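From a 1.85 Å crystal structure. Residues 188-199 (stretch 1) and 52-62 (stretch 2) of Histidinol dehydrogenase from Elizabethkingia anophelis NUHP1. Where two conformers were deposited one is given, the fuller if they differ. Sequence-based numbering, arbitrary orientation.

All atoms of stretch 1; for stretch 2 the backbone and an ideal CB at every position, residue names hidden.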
# COMPACT_ATOMS: atom_id res chain seq x y z
N TYR A 188 -22.90 -7.24 9.24
CA TYR A 188 -22.97 -8.67 9.46
C TYR A 188 -22.46 -9.03 10.85
O TYR A 188 -21.42 -8.54 11.29
CB TYR A 188 -22.17 -9.42 8.39
CG TYR A 188 -22.63 -9.04 7.00
CD1 TYR A 188 -21.88 -8.17 6.22
CD2 TYR A 188 -23.84 -9.50 6.51
CE1 TYR A 188 -22.31 -7.81 4.95
CE2 TYR A 188 -24.27 -9.15 5.25
CZ TYR A 188 -23.51 -8.30 4.47
OH TYR A 188 -23.95 -7.96 3.22
N LYS A 189 -23.20 -9.92 11.51
CA LYS A 189 -22.84 -10.45 12.82
C LYS A 189 -21.80 -11.54 12.63
O LYS A 189 -22.14 -12.71 12.45
CB LYS A 189 -24.07 -10.98 13.54
CG LYS A 189 -25.17 -9.96 13.77
CD LYS A 189 -26.39 -10.65 14.39
CE LYS A 189 -27.53 -9.67 14.62
NZ LYS A 189 -28.67 -10.29 15.35
N ALA A 190 -20.53 -11.17 12.67
CA ALA A 190 -19.44 -12.12 12.44
C ALA A 190 -18.15 -11.54 12.98
O ALA A 190 -17.88 -10.34 12.83
CB ALA A 190 -19.27 -12.43 10.95
N GLY A 191 -17.32 -12.40 13.58
CA GLY A 191 -16.04 -11.97 14.10
C GLY A 191 -14.93 -12.93 13.71
O GLY A 191 -15.15 -13.96 13.07
N GLY A 192 -13.71 -12.56 14.12
CA GLY A 192 -12.58 -13.48 14.12
C GLY A 192 -12.13 -13.90 12.73
O GLY A 192 -12.33 -13.21 11.74
N ILE A 193 -11.47 -15.07 12.70
CA ILE A 193 -10.95 -15.59 11.43
C ILE A 193 -12.09 -15.79 10.43
O ILE A 193 -11.94 -15.49 9.24
CB ILE A 193 -10.17 -16.90 11.65
CG1 ILE A 193 -8.99 -16.70 12.61
CG2 ILE A 193 -9.63 -17.42 10.31
CD1 ILE A 193 -8.36 -18.06 13.07
N GLN A 194 -13.23 -16.29 10.90
CA GLN A 194 -14.33 -16.60 9.98
C GLN A 194 -14.89 -15.35 9.32
O GLN A 194 -15.27 -15.40 8.15
CB GLN A 194 -15.43 -17.40 10.70
CG GLN A 194 -16.09 -16.73 11.95
CD GLN A 194 -15.32 -16.98 13.26
OE1 GLN A 194 -14.17 -17.41 13.25
NE2 GLN A 194 -15.97 -16.69 14.39
N ALA A 195 -14.92 -14.21 10.03
CA ALA A 195 -15.33 -12.97 9.39
C ALA A 195 -14.36 -12.55 8.30
O ALA A 195 -14.77 -12.15 7.20
CB ALA A 195 -15.48 -11.84 10.42
N ILE A 196 -13.05 -12.62 8.58
CA ILE A 196 -12.05 -12.28 7.57
C ILE A 196 -12.19 -13.21 6.37
O ILE A 196 -12.08 -12.78 5.21
CB ILE A 196 -10.63 -12.33 8.17
CG1 ILE A 196 -10.48 -11.32 9.31
CG2 ILE A 196 -9.57 -12.11 7.09
CD1 ILE A 196 -10.91 -9.89 8.93
N GLY A 197 -12.42 -14.50 6.63
CA GLY A 197 -12.58 -15.45 5.54
C GLY A 197 -13.82 -15.18 4.71
O GLY A 197 -13.79 -15.27 3.47
N ALA A 198 -14.91 -14.80 5.37
CA ALA A 198 -16.13 -14.45 4.64
C ALA A 198 -15.89 -13.26 3.71
O ALA A 198 -16.35 -13.25 2.57
CB ALA A 198 -17.26 -14.17 5.62
N MET A 199 -15.16 -12.25 4.18
CA MET A 199 -14.88 -11.12 3.29
C MET A 199 -13.82 -11.44 2.25
O MET A 199 -13.77 -10.77 1.21
CB MET A 199 -14.47 -9.89 4.11
CG MET A 199 -15.61 -9.36 4.99
SD MET A 199 -15.21 -7.83 5.86
CE MET A 199 -14.07 -8.42 7.12
N UNK A 52 -20.78 -22.29 7.60
CA UNK A 52 -19.55 -22.15 8.38
C UNK A 52 -19.59 -20.90 9.25
O UNK A 52 -19.21 -20.95 10.43
CB UNK A 52 -18.33 -22.10 7.45
N UNK A 53 -20.02 -19.76 8.69
CA UNK A 53 -20.15 -18.54 9.49
C UNK A 53 -21.02 -18.78 10.72
O UNK A 53 -20.65 -18.40 11.84
CB UNK A 53 -20.74 -17.41 8.65
N UNK A 54 -22.17 -19.41 10.53
CA UNK A 54 -23.06 -19.66 11.65
C UNK A 54 -22.42 -20.64 12.63
O UNK A 54 -22.49 -20.44 13.85
CB UNK A 54 -24.40 -20.20 11.16
N UNK A 55 -21.74 -21.68 12.12
CA UNK A 55 -21.18 -22.70 12.99
C UNK A 55 -20.03 -22.15 13.83
O UNK A 55 -19.94 -22.42 15.03
CB UNK A 55 -20.70 -23.89 12.16
N UNK A 56 -19.14 -21.36 13.21
CA UNK A 56 -18.05 -20.73 13.95
C UNK A 56 -18.56 -19.68 14.92
O UNK A 56 -17.98 -19.49 15.99
CB UNK A 56 -17.05 -20.10 12.98
N UNK A 57 -19.63 -18.97 14.56
CA UNK A 57 -20.19 -18.01 15.51
C UNK A 57 -20.74 -18.72 16.73
O UNK A 57 -20.53 -18.28 17.87
CB UNK A 57 -21.29 -17.17 14.85
N UNK A 58 -21.44 -19.83 16.51
CA UNK A 58 -21.89 -20.66 17.62
C UNK A 58 -20.74 -21.06 18.53
O UNK A 58 -20.87 -21.03 19.76
CB UNK A 58 -22.59 -21.91 17.09
N UNK A 59 -19.60 -21.44 17.94
CA UNK A 59 -18.50 -22.00 18.70
C UNK A 59 -17.76 -20.93 19.49
O UNK A 59 -17.41 -21.13 20.66
CB UNK A 59 -17.53 -22.73 17.77
N UNK A 60 -17.47 -19.79 18.86
CA UNK A 60 -16.60 -18.81 19.50
C UNK A 60 -17.34 -17.65 20.14
O UNK A 60 -16.89 -17.14 21.17
CB UNK A 60 -15.61 -18.26 18.47
N UNK A 61 -18.48 -17.23 19.58
CA UNK A 61 -19.26 -16.16 20.17
C UNK A 61 -20.37 -16.66 21.07
O UNK A 61 -21.02 -15.84 21.75
CB UNK A 61 -19.85 -15.28 19.07
N UNK A 62 -20.61 -17.97 21.11
CA UNK A 62 -21.67 -18.58 21.92
C UNK A 62 -23.04 -18.01 21.56
O UNK A 62 -23.91 -17.87 22.43
CB UNK A 62 -21.39 -18.37 23.41

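The backbone of 52-61 is helical; its axis passes that of helix 192-199 at 9.5 Å with 162° between N-to-C directions, nearly antiparallel. The nearest CA pairs, Gln 194 with position 53 (6.2 Å between CA atoms) and Ala 190 with position 57 (6.7 Å), identify the facing side.

At position 52, CA-to-CB points sideways and the ideal CB has no neighbour from stretch 1 within 5.5 Å; many helix-compatible residues would suit, and the residue is Ala 52.

Position 53 also points sideways, but the methyls of Ala 190 and Ala 198 leave an apolar space beyond its CB. A branched or long aliphatic chain could reach it, leucine or methionine for example. Leu 53 does so: CD2 lies 3.8 Å from Ala 190 CB and 3.7 Å from Gln 194 O, while CD1 lies 3.9 Å from Ala 198 CB.

Position 54 points away and 55 is out of reach, so stretch 1 constrains neither; they are Ile 54 and Asn 55.

At position 56 CA-to-CB points toward stretch 1, and the ideal CB is 3.6 Å from Gln 194 CD. A small residue would fit, as would a larger one whose chain turns aside. Tyr 56 is the second kind: with chi1 at -83° (m) the end of the side chain leads away to a hydrogen bond elsewhere in the structure.

Position 57 points sideways, its ideal CB 5.1 Å from Lys 189 O and 5.4 Å from Gln 194 NE2. Serine, threonine or another small polar residue could exploit these groups, probably through water. In Thr 57, OG1 donates to Leu 53 O (2.7 Å) and accepts from two waters. Water 2 also donates to Lys 189 O (2.9 Å from its oxygen), bridging a direct OG1 to Lys 189 O separation of 4.2 Å.

Neither 58, out of reach, nor 59, pointing sideways, has an atom of stretch 1 within 5.5 Å of its ideal CB, so most helix-compatible residues would do; they are Lys 58 and Lys 59.

Position 60 points toward stretch 1, its ideal CB 4.4 Å from Gln 194 NE2, so polar or flat side chains are plausible. Phe 60 brings CD1 to 4.4 Å from Gln 194 NE2, with the amide oblique to the ring.

At position 61 CA-to-CB points toward stretch 1, but nothing of it lies within 5.5 Å of the ideal CB; Gly 191 N and Gln 194 NE2 lie beyond, so an acceptor such as Asp, Asn or Glu could reach them, directly or through water. Asp 61 OD2 accepts from water 1 (2.6 Å to its oxygen), which in turn accepts from both donors and donates to Thr 57 OG1.

Position 62 has positive phi (57°), which suits glycine or asparagine; it is Lys 62, whose NZ donates to Lys 59 O (3.1 Å).

Stretch 2, residues 52-62: ALINYTKKFDK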
# COMPACT_ATOMS: atom_id res chain seq x y z
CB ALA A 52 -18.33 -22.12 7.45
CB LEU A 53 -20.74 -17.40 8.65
CG LEU A 53 -19.79 -16.42 8.00
CD1 LEU A 53 -20.60 -15.42 7.20
CD2 LEU A 53 -18.89 -15.73 9.04
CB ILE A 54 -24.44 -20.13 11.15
CG1 ILE A 54 -25.17 -18.94 10.51
CG2 ILE A 54 -25.27 -20.74 12.28
CD1 ILE A 54 -26.41 -19.28 9.74
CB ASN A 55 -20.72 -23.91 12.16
CG ASN A 55 -20.63 -25.20 12.98
OD1 ASN A 55 -21.26 -25.33 14.03
ND2 ASN A 55 -19.86 -26.16 12.49
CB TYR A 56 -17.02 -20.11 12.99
CG TYR A 56 -16.03 -21.12 12.47
CD1 TYR A 56 -16.33 -21.90 11.37
CD2 TYR A 56 -14.81 -21.32 13.10
CE1 TYR A 56 -15.44 -22.85 10.90
CE2 TYR A 56 -13.92 -22.27 12.65
CZ TYR A 56 -14.23 -23.02 11.54
OH TYR A 56 -13.35 -23.96 11.08
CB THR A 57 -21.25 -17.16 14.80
OG1 THR A 57 -20.62 -16.45 13.72
CG2 THR A 57 -21.86 -16.15 15.76
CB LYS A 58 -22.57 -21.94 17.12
CG LYS A 58 -23.96 -21.79 16.59
CD LYS A 58 -24.47 -23.16 16.14
CE LYS A 58 -24.19 -24.23 17.20
NZ LYS A 58 -24.57 -25.61 16.76
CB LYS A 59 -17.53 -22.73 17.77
CG LYS A 59 -16.28 -23.26 18.47
CD LYS A 59 -15.52 -24.28 17.61
CE LYS A 59 -14.15 -24.59 18.20
NZ LYS A 59 -13.44 -25.70 17.49
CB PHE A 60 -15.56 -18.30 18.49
CG PHE A 60 -14.56 -19.36 18.10
CD1 PHE A 60 -14.70 -20.07 16.93
CD2 PHE A 60 -13.51 -19.67 18.95
CE1 PHE A 60 -13.79 -21.08 16.59
CE2 PHE A 60 -12.60 -20.67 18.62
CZ PHE A 60 -12.74 -21.37 17.43
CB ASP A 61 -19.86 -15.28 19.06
CG ASP A 61 -18.79 -14.66 18.18
OD1 ASP A 61 -17.73 -14.25 18.71
OD2 ASP A 61 -18.99 -14.59 16.95
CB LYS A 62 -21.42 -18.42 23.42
CG LYS A 62 -20.03 -18.78 23.87
CD LYS A 62 -19.66 -20.20 23.48
CE LYS A 62 -18.34 -20.59 24.13
NZ LYS A 62 -17.85 -21.90 23.63
O HOH W 1 -18.34 -14.96 14.45
O HOH W 2 -22.27 -15.44 11.46
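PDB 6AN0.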